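Local coordinates for PDZ domain protein (Parabacteroides distasonis, PDB 4L8N) that is of unknown function but binds magnesium and joins N-terminal and C-terminal PDZ domains to a DUF4136 domain, at residues Q109-Y114 against K305-T310; N328-A333 against R445-S450. All blocks are in the same frame, centred on the assembly; numbering follows the deposited sequence.

In the fold
The two contacts come in series along the chain, neither nesting nor crossing. Past strand 91-101 of the N-terminal sheet and the short strand 104-105, the chain enters helix 107-113. Contact 1 lays this helix against the end of strand 298-309, closing a loop of 190 residues that includes the DUF4136 region. Twenty residues beyond T310 the chain enters the short helix 330-333, and contact 2 closes a second loop, of 111 residues, where that helix meets strand 438-456. Strands 298-309 and 438-456 are antiparallel neighbours in one large mixed sheet, so both contacts settle on it, with centres about 12 Å apart. T306 OG1 and S450 OG, 2.7 Å apart, link them directly.

Contact 1 (Q109-Y114 against K305-T310); sequences QLASAY and KTYNYT
K305 reaches across to S112 and makes the only hydrogen bond between 109-114 and 305-310: NZ donates to S112 OG at 2.8 Å. The lysine chain leaves the strand with CG anti to the backbone N (chi1 -176°) and stays extended until a bend at chi3 (-65°), which turns CE and NZ to the serine hydroxyl. NZ also bonds the carbonyl oxygen of D108, four residues earlier in the helix, so one backbone and one side-chain oxygen on adjacent turns grip the ammonium group.

The apolar part centres on A111, whose CB points at the strand. It lies 3.7 Å from Y307 CB and 3.8 Å from Y307 CG, meeting the root of the tyrosine rather than its hydroxyl end. K305 CD also comes within 3.9 Å of the same methyl, so the aliphatic run of the lysine does packing work before its tip turns polar. Replacing K305 by an alanine would probably uncover part of the A111 methyl and leave S112 OG and the D108 carbonyl without their shared donor.

K305 and Y307 are two apart on the strand and so face the helix together, while T306 between them points away and packs on I448. The axes of 109-113 and 305-309 run at 125° to each other, 8.9 Å apart at closest approach. E107 and D108 extend the cover over Y307. Strand 438-456 is the antiparallel neighbour of strand 298-309 in the sheet, paired with it through backbone bonds of K305 to E451 and Y307 to R449, and on the helix A111 O accepts from Y415 OH.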
ATOM      1  N   GLN A 109      28.045  12.598  25.870  1.00 60.70           N
ATOM      2  CA  GLN A 109      26.963  13.546  26.108  1.00 60.69           C
ATOM      3  C   GLN A 109      27.297  14.908  25.471  1.00 63.79           C
ATOM      4  O   GLN A 109      26.475  15.443  24.726  1.00 63.73           O
ATOM      5  CB  GLN A 109      26.681  13.684  27.614  1.00 63.31           C
ATOM      6  CG  GLN A 109      26.080  12.426  28.252  1.00 68.43           C
ATOM      7  CD  GLN A 109      26.016  12.557  29.754  1.00 85.54           C
ATOM      8  OE1 GLN A 109      27.025  12.461  30.467  1.00 82.84           O
ATOM      9  NE2 GLN A 109      24.833  12.826  30.269  1.00 73.62           N
ATOM     10  N   LEU A 110      28.520  15.425  25.718  1.00 59.33           N
ATOM     11  CA  LEU A 110      29.017  16.702  25.200  1.00 58.41           C
ATOM     12  C   LEU A 110      29.109  16.717  23.663  1.00 59.70           C
ATOM     13  O   LEU A 110      28.835  17.752  23.052  1.00 59.67           O
ATOM     14  CB  LEU A 110      30.378  17.042  25.813  1.00 58.99           C
ATOM     15  CG  LEU A 110      30.386  17.381  27.308  1.00 65.99           C
ATOM     16  CD1 LEU A 110      31.741  17.154  27.913  1.00 65.94           C
ATOM     17  CD2 LEU A 110      29.906  18.810  27.575  1.00 70.45           C
ATOM     18  N   ALA A 111      29.443  15.571  23.040  1.00 54.21           N
ATOM     19  CA  ALA A 111      29.505  15.457  21.581  1.00 52.10           C
ATOM     20  C   ALA A 111      28.124  15.703  20.979  1.00 55.99           C
ATOM     21  O   ALA A 111      28.018  16.326  19.925  1.00 55.16           O
ATOM     22  CB  ALA A 111      30.027  14.093  21.177  1.00 51.53           C
ATOM     23  N   SER A 112      27.071  15.259  21.683  1.00 52.91           N
ATOM     24  CA  SER A 112      25.677  15.449  21.300  1.00 52.71           C
ATOM     25  C   SER A 112      25.221  16.878  21.568  1.00 61.16           C
ATOM     26  O   SER A 112      24.516  17.441  20.728  1.00 62.51           O
ATOM     27  CB  SER A 112      24.786  14.478  22.050  1.00 55.99           C
ATOM     28  OG  SER A 112      24.704  13.257  21.343  1.00 63.74           O
ATOM     29  N   ALA A 113      25.652  17.481  22.707  1.00 58.13           N
ATOM     30  CA  ALA A 113      25.301  18.850  23.082  1.00 58.74           C
ATOM     31  C   ALA A 113      25.968  19.892  22.162  1.00 62.37           C
ATOM     32  O   ALA A 113      25.349  20.914  21.852  1.00 63.48           O
ATOM     33  CB  ALA A 113      25.675  19.111  24.535  1.00 60.44           C
ATOM     34  N   TYR A 114      27.210  19.642  21.726  1.00 56.73           N
ATOM     35  CA  TYR A 114      27.923  20.554  20.824  1.00 55.25           C
ATOM     36  C   TYR A 114      27.930  20.025  19.352  1.00 56.89           C
ATOM     37  O   TYR A 114      28.825  20.367  18.579  1.00 56.04           O
ATOM     38  CB  TYR A 114      29.361  20.753  21.330  1.00 56.24           C
ATOM     39  CG  TYR A 114      29.521  21.682  22.515  1.00 59.67           C
ATOM     40  CD1 TYR A 114      29.641  23.056  22.334  1.00 62.80           C
ATOM     41  CD2 TYR A 114      29.682  21.180  23.802  1.00 60.54           C
ATOM     42  CE1 TYR A 114      29.859  23.912  23.410  1.00 67.08           C
ATOM     43  CE2 TYR A 114      29.874  22.027  24.891  1.00 62.58           C
ATOM     44  CZ  TYR A 114      29.967  23.393  24.691  1.00 73.29           C
ATOM     45  OH  TYR A 114      30.176  24.239  25.754  1.00 73.35           O
ATOM     46  N   LYS A 305      27.527   9.387  15.137  1.00 51.46           N
ATOM     47  CA  LYS A 305      28.342  10.225  16.033  1.00 51.49           C
ATOM     48  C   LYS A 305      29.825   9.884  15.929  1.00 53.63           C
ATOM     49  O   LYS A 305      30.203   8.713  15.981  1.00 51.96           O
ATOM     50  CB  LYS A 305      27.897  10.090  17.502  1.00 53.95           C
ATOM     51  CG  LYS A 305      28.643  11.011  18.482  1.00 60.80           C
ATOM     52  CD  LYS A 305      28.272  10.786  19.963  1.00 59.55           C
ATOM     53  CE  LYS A 305      26.823  11.133  20.224  1.00 56.43           C
ATOM     54  NZ  LYS A 305      26.505  11.174  21.663  1.00 68.49           N
ATOM     55  N   THR A 306      30.648  10.919  15.798  1.00 50.36           N
ATOM     56  CA  THR A 306      32.093  10.807  15.801  1.00 50.76           C
ATOM     57  C   THR A 306      32.617  11.909  16.686  1.00 55.38           C
ATOM     58  O   THR A 306      32.270  13.059  16.484  1.00 55.20           O
ATOM     59  CB  THR A 306      32.697  10.849  14.391  1.00 59.92           C
ATOM     60  OG1 THR A 306      32.120   9.812  13.601  1.00 60.65           O
ATOM     61  CG2 THR A 306      34.222  10.686  14.402  1.00 55.24           C
ATOM     62  N   TYR A 307      33.449  11.567  17.664  1.00 52.67           N
ATOM     63  CA  TYR A 307      34.053  12.556  18.541  1.00 52.57           C
ATOM     64  C   TYR A 307      35.444  12.124  18.965  1.00 55.18           C
ATOM     65  O   TYR A 307      35.770  10.942  18.881  1.00 54.68           O
ATOM     66  CB  TYR A 307      33.160  12.842  19.768  1.00 54.97           C
ATOM     67  CG  TYR A 307      32.950  11.682  20.725  1.00 57.83           C
ATOM     68  CD1 TYR A 307      31.934  10.754  20.513  1.00 59.54           C
ATOM     69  CD2 TYR A 307      33.678  11.587  21.907  1.00 59.48           C
ATOM     70  CE1 TYR A 307      31.718   9.699  21.397  1.00 59.95           C
ATOM     71  CE2 TYR A 307      33.439  10.563  22.825  1.00 61.57           C
ATOM     72  CZ  TYR A 307      32.466   9.612  22.557  1.00 69.02           C
ATOM     73  OH  TYR A 307      32.219   8.589  23.442  1.00 73.61           O
ATOM     74  N   ASN A 308      36.268  13.094  19.411  1.00 52.35           N
ATOM     75  CA  ASN A 308      37.594  12.835  19.997  1.00 51.63           C
ATOM     76  C   ASN A 308      37.362  12.383  21.428  1.00 57.40           C
ATOM     77  O   ASN A 308      36.762  13.126  22.225  1.00 57.40           O
ATOM     78  CB  ASN A 308      38.508  14.074  19.964  1.00 45.66           C
ATOM     79  CG  ASN A 308      39.339  14.284  18.722  1.00 59.20           C
ATOM     80  OD1 ASN A 308      39.618  13.381  17.920  1.00 46.37           O
ATOM     81  ND2 ASN A 308      39.811  15.496  18.579  1.00 53.69           N
ATOM     82  N   TYR A 309      37.786  11.144  21.731  1.00 54.77           N
ATOM     83  CA  TYR A 309      37.649  10.522  23.029  1.00 55.71           C
ATOM     84  C   TYR A 309      38.969  10.533  23.814  1.00 61.95           C
ATOM     85  O   TYR A 309      39.997  10.069  23.308  1.00 62.41           O
ATOM     86  CB  TYR A 309      37.156   9.088  22.839  1.00 56.43           C
ATOM     87  CG  TYR A 309      37.149   8.258  24.105  1.00 58.15           C
ATOM     88  CD1 TYR A 309      36.156   8.425  25.065  1.00 61.08           C
ATOM     89  CD2 TYR A 309      38.125   7.289  24.334  1.00 58.10           C
ATOM     90  CE1 TYR A 309      36.141   7.662  26.229  1.00 61.91           C
ATOM     91  CE2 TYR A 309      38.106   6.507  25.483  1.00 59.85           C
ATOM     92  CZ  TYR A 309      37.114   6.702  26.432  1.00 66.17           C
ATOM     93  OH  TYR A 309      37.073   5.930  27.565  1.00 65.53           O
ATOM     94  N   THR A 310      38.916  11.024  25.067  1.00 59.30           N
ATOM     95  CA  THR A 310      40.038  11.052  26.012  1.00 59.73           C
ATOM     96  C   THR A 310      39.698  10.163  27.239  1.00 67.64           C
ATOM     97  O   THR A 310      40.588   9.570  27.836  1.00 70.70           O
ATOM     98  CB  THR A 310      40.398  12.476  26.450  1.00 60.92           C
ATOM     99  OG1 THR A 310      39.397  12.953  27.349  1.00 65.97           O
ATOM    100  CG2 THR A 310      40.608  13.443  25.285  1.00 53.96           C
TER

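Contact 2 (N328-A333 against R445-S450); sequences NSPAYA and RPTIRS
P330 turns its ring toward T447 and the carbonyl of R445, bringing the short helix 330-333 against strand 438-456. An SPAYA run that opens a short helix a few residues after strand 322-325 fits the first helix of a PDZ domain, in keeping with a PDZ domain at the C-terminal end of this protein.

The pyrrolidine ring and the threonine side chain cross obliquely, and the ring's outer carbons do the touching. CB rests 3.6 Å from R445 O, while CG sits 3.9 Å from T447 OG1. The threonine points at the ring with OG1 set between its own backbone N and carbonyl carbon (chi1 51°), and its methyl, CG2, also approaches proline CG, at 4.2 Å. R445 and P446 both direct their side chains away from the helix, so these two residues present backbone to the proline: besides the R445 carbonyl, P446 CA lies 4.3 Å from P330 CG. No hydrogen bond spans the contact; it is carbon laid on carbonyl oxygen, hydroxyl and methyl.

Y309 of the neighbouring strand 298-309 touches both P330 and T447, and I444 meets P330 and A331, widening the packing round the proline. A backbone bond from A331 to T310 ties the helix to the residue just after that strand.

P330 is the first residue after the N-cap, S329, whose OG, bonded also to the carbonyl of D326, accepts from the backbone N of Y332 at 3.2 Å, with an N-H...O angle of 151°.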
ATOM      1  N   ASN A 328      40.847   2.356  30.433  1.00 82.53           N
ATOM      2  CA  ASN A 328      41.823   2.146  29.357  1.00 80.80           C
ATOM      3  C   ASN A 328      41.684   3.208  28.303  1.00 82.02           C
ATOM      4  O   ASN A 328      41.436   2.914  27.127  1.00 82.59           O
ATOM      5  CB  ASN A 328      41.628   0.746  28.773  1.00 80.01           C
ATOM      6  CG  ASN A 328      41.817  -0.306  29.832  1.00 93.00           C
ATOM      7  OD1 ASN A 328      42.921  -0.504  30.364  1.00 86.13           O
ATOM      8  ND2 ASN A 328      40.714  -0.893  30.263  1.00 79.84           N
ATOM      9  N   SER A 329      41.824   4.458  28.741  1.00 74.92           N
ATOM     10  CA  SER A 329      41.580   5.623  27.922  1.00 71.65           C
ATOM     11  C   SER A 329      42.822   6.442  27.692  1.00 74.82           C
ATOM     12  O   SER A 329      43.722   6.389  28.525  1.00 75.89           O
ATOM     13  CB  SER A 329      40.532   6.491  28.605  1.00 72.76           C
ATOM     14  OG  SER A 329      41.023   7.044  29.814  1.00 73.80           O
ATOM     15  N   PRO A 330      42.852   7.293  26.629  1.00 68.90           N
ATOM     16  CA  PRO A 330      44.020   8.159  26.421  1.00 68.31           C
ATOM     17  C   PRO A 330      44.326   9.056  27.628  1.00 73.29           C
ATOM     18  O   PRO A 330      45.509   9.232  27.929  1.00 74.97           O
ATOM     19  CB  PRO A 330      43.628   8.986  25.180  1.00 68.25           C
ATOM     20  CG  PRO A 330      42.626   8.181  24.475  1.00 71.03           C
ATOM     21  CD  PRO A 330      41.858   7.472  25.548  1.00 67.81           C
ATOM     22  N   ALA A 331      43.288   9.576  28.349  1.00 68.96           N
ATOM     23  CA  ALA A 331      43.488  10.458  29.516  1.00 69.59           C
ATOM     24  C   ALA A 331      44.078   9.705  30.685  1.00 78.27           C
ATOM     25  O   ALA A 331      44.876  10.288  31.423  1.00 79.99           O
ATOM     26  CB  ALA A 331      42.197  11.135  29.933  1.00 69.71           C
ATOM     27  N   TYR A 332      43.712   8.406  30.850  1.00 76.29           N
ATOM     28  CA  TYR A 332      44.267   7.548  31.902  1.00 77.79           C
ATOM     29  C   TYR A 332      45.756   7.289  31.623  1.00 81.32           C
ATOM     30  O   TYR A 332      46.580   7.445  32.520  1.00 81.60           O
ATOM     31  CB  TYR A 332      43.495   6.214  32.045  1.00 79.16           C
ATOM     32  CG  TYR A 332      44.118   5.320  33.097  1.00 83.74           C
ATOM     33  CD1 TYR A 332      43.801   5.471  34.444  1.00 87.63           C
ATOM     34  CD2 TYR A 332      45.122   4.413  32.763  1.00 84.82           C
ATOM     35  CE1 TYR A 332      44.428   4.704  35.425  1.00 90.67           C
ATOM     36  CE2 TYR A 332      45.778   3.666  33.735  1.00 87.62           C
ATOM     37  CZ  TYR A 332      45.419   3.802  35.066  1.00 96.25           C
ATOM     38  OH  TYR A 332      46.070   3.055  36.019  1.00 96.29           O
ATOM     39  N   ALA A 333      46.077   6.882  30.379  1.00 77.61           N
ATOM     40  CA  ALA A 333      47.428   6.608  29.893  1.00 78.35           C
ATOM     41  C   ALA A 333      48.318   7.847  29.992  1.00 84.92           C
ATOM     42  O   ALA A 333      49.520   7.706  30.230  1.00 85.94           O
ATOM     43  CB  ALA A 333      47.379   6.116  28.455  1.00 77.50           C
ATOM     44  N   ARG A 445      46.630  12.540  22.820  1.00 65.17           N
ATOM     45  CA  ARG A 445      46.195  12.254  21.470  1.00 64.30           C
ATOM     46  C   ARG A 445      44.934  11.421  21.622  1.00 72.45           C
ATOM     47  O   ARG A 445      44.993  10.316  22.173  1.00 74.16           O
ATOM     48  CB  ARG A 445      47.229  11.577  20.576  1.00 60.29           C
ATOM     49  CG  ARG A 445      46.686  11.545  19.146  1.00 61.29           C
ATOM     50  CD  ARG A 445      47.630  10.945  18.148  1.00 60.97           C
ATOM     51  NE  ARG A 445      48.598  11.908  17.649  1.00 65.13           N
ATOM     52  CZ  ARG A 445      48.437  12.651  16.567  1.00 63.16           C
ATOM     53  NH1 ARG A 445      47.329  12.557  15.847  1.00 48.81           N
ATOM     54  NH2 ARG A 445      49.387  13.486  16.188  1.00 52.12           N
ATOM     55  N   PRO A 446      43.762  11.954  21.236  1.00 69.31           N
ATOM     56  CA  PRO A 446      42.541  11.191  21.437  1.00 68.78           C
ATOM     57  C   PRO A 446      42.397  10.089  20.415  1.00 73.43           C
ATOM     58  O   PRO A 446      43.090  10.057  19.380  1.00 73.89           O
ATOM     59  CB  PRO A 446      41.434  12.248  21.266  1.00 69.76           C
ATOM     60  CG  PRO A 446      42.124  13.566  21.167  1.00 74.00           C
ATOM     61  CD  PRO A 446      43.461  13.253  20.611  1.00 69.87           C
ATOM     62  N   THR A 447      41.472   9.187  20.719  1.00 68.52           N
ATOM     63  CA  THR A 447      41.067   8.129  19.814  1.00 66.44           C
ATOM     64  C   THR A 447      39.757   8.598  19.250  1.00 66.51           C
ATOM     65  O   THR A 447      39.048   9.378  19.884  1.00 65.62           O
ATOM     66  CB  THR A 447      41.018   6.777  20.505  1.00 75.54           C
ATOM     67  OG1 THR A 447      40.248   6.870  21.709  1.00 74.10           O
ATOM     68  CG2 THR A 447      42.407   6.221  20.780  1.00 78.05           C
ATOM     69  N   ILE A 448      39.453   8.175  18.049  1.00 61.95           N
ATOM     70  CA  ILE A 448      38.254   8.640  17.389  1.00 61.48           C
ATOM     71  C   ILE A 448      37.177   7.583  17.576  1.00 66.27           C
ATOM     72  O   ILE A 448      37.321   6.416  17.162  1.00 67.49           O
ATOM     73  CB  ILE A 448      38.557   9.026  15.907  1.00 63.70           C
ATOM     74  CG1 ILE A 448      39.493  10.278  15.871  1.00 63.60           C
ATOM     75  CG2 ILE A 448      37.281   9.268  15.117  1.00 65.16           C
ATOM     76  CD1 ILE A 448      39.943  10.772  14.497  1.00 68.62           C
ATOM     77  N   ARG A 449      36.133   7.983  18.302  1.00 60.01           N
ATOM     78  CA  ARG A 449      35.004   7.108  18.539  1.00 57.56           C
ATOM     79  C   ARG A 449      34.041   7.419  17.467  1.00 58.74           C
ATOM     80  O   ARG A 449      33.662   8.577  17.305  1.00 58.94           O
ATOM     81  CB  ARG A 449      34.398   7.273  19.943  1.00 54.20           C
ATOM     82  CG  ARG A 449      35.180   6.566  20.989  1.00 56.78           C
ATOM     83  CD  ARG A 449      34.363   6.350  22.227  1.00 60.20           C
ATOM     84  NE  ARG A 449      35.068   5.461  23.155  1.00 61.90           N
ATOM     85  CZ  ARG A 449      34.558   4.998  24.293  1.00 74.43           C
ATOM     86  NH1 ARG A 449      33.329   5.333  24.663  1.00 62.85           N
ATOM     87  NH2 ARG A 449      35.275   4.200  25.072  1.00 65.06           N
ATOM     88  N   SER A 450      33.746   6.423  16.652  1.00 55.13           N
ATOM     89  CA  SER A 450      32.802   6.500  15.547  1.00 54.55           C
ATOM     90  C   SER A 450      31.743   5.452  15.759  1.00 62.97           C
ATOM     91  O   SER A 450      32.049   4.346  16.241  1.00 65.90           O
ATOM     92  CB  SER A 450      33.514   6.303  14.221  1.00 57.10           C
ATOM     93  OG  SER A 450      33.152   7.354  13.347  1.00 68.78           O
TER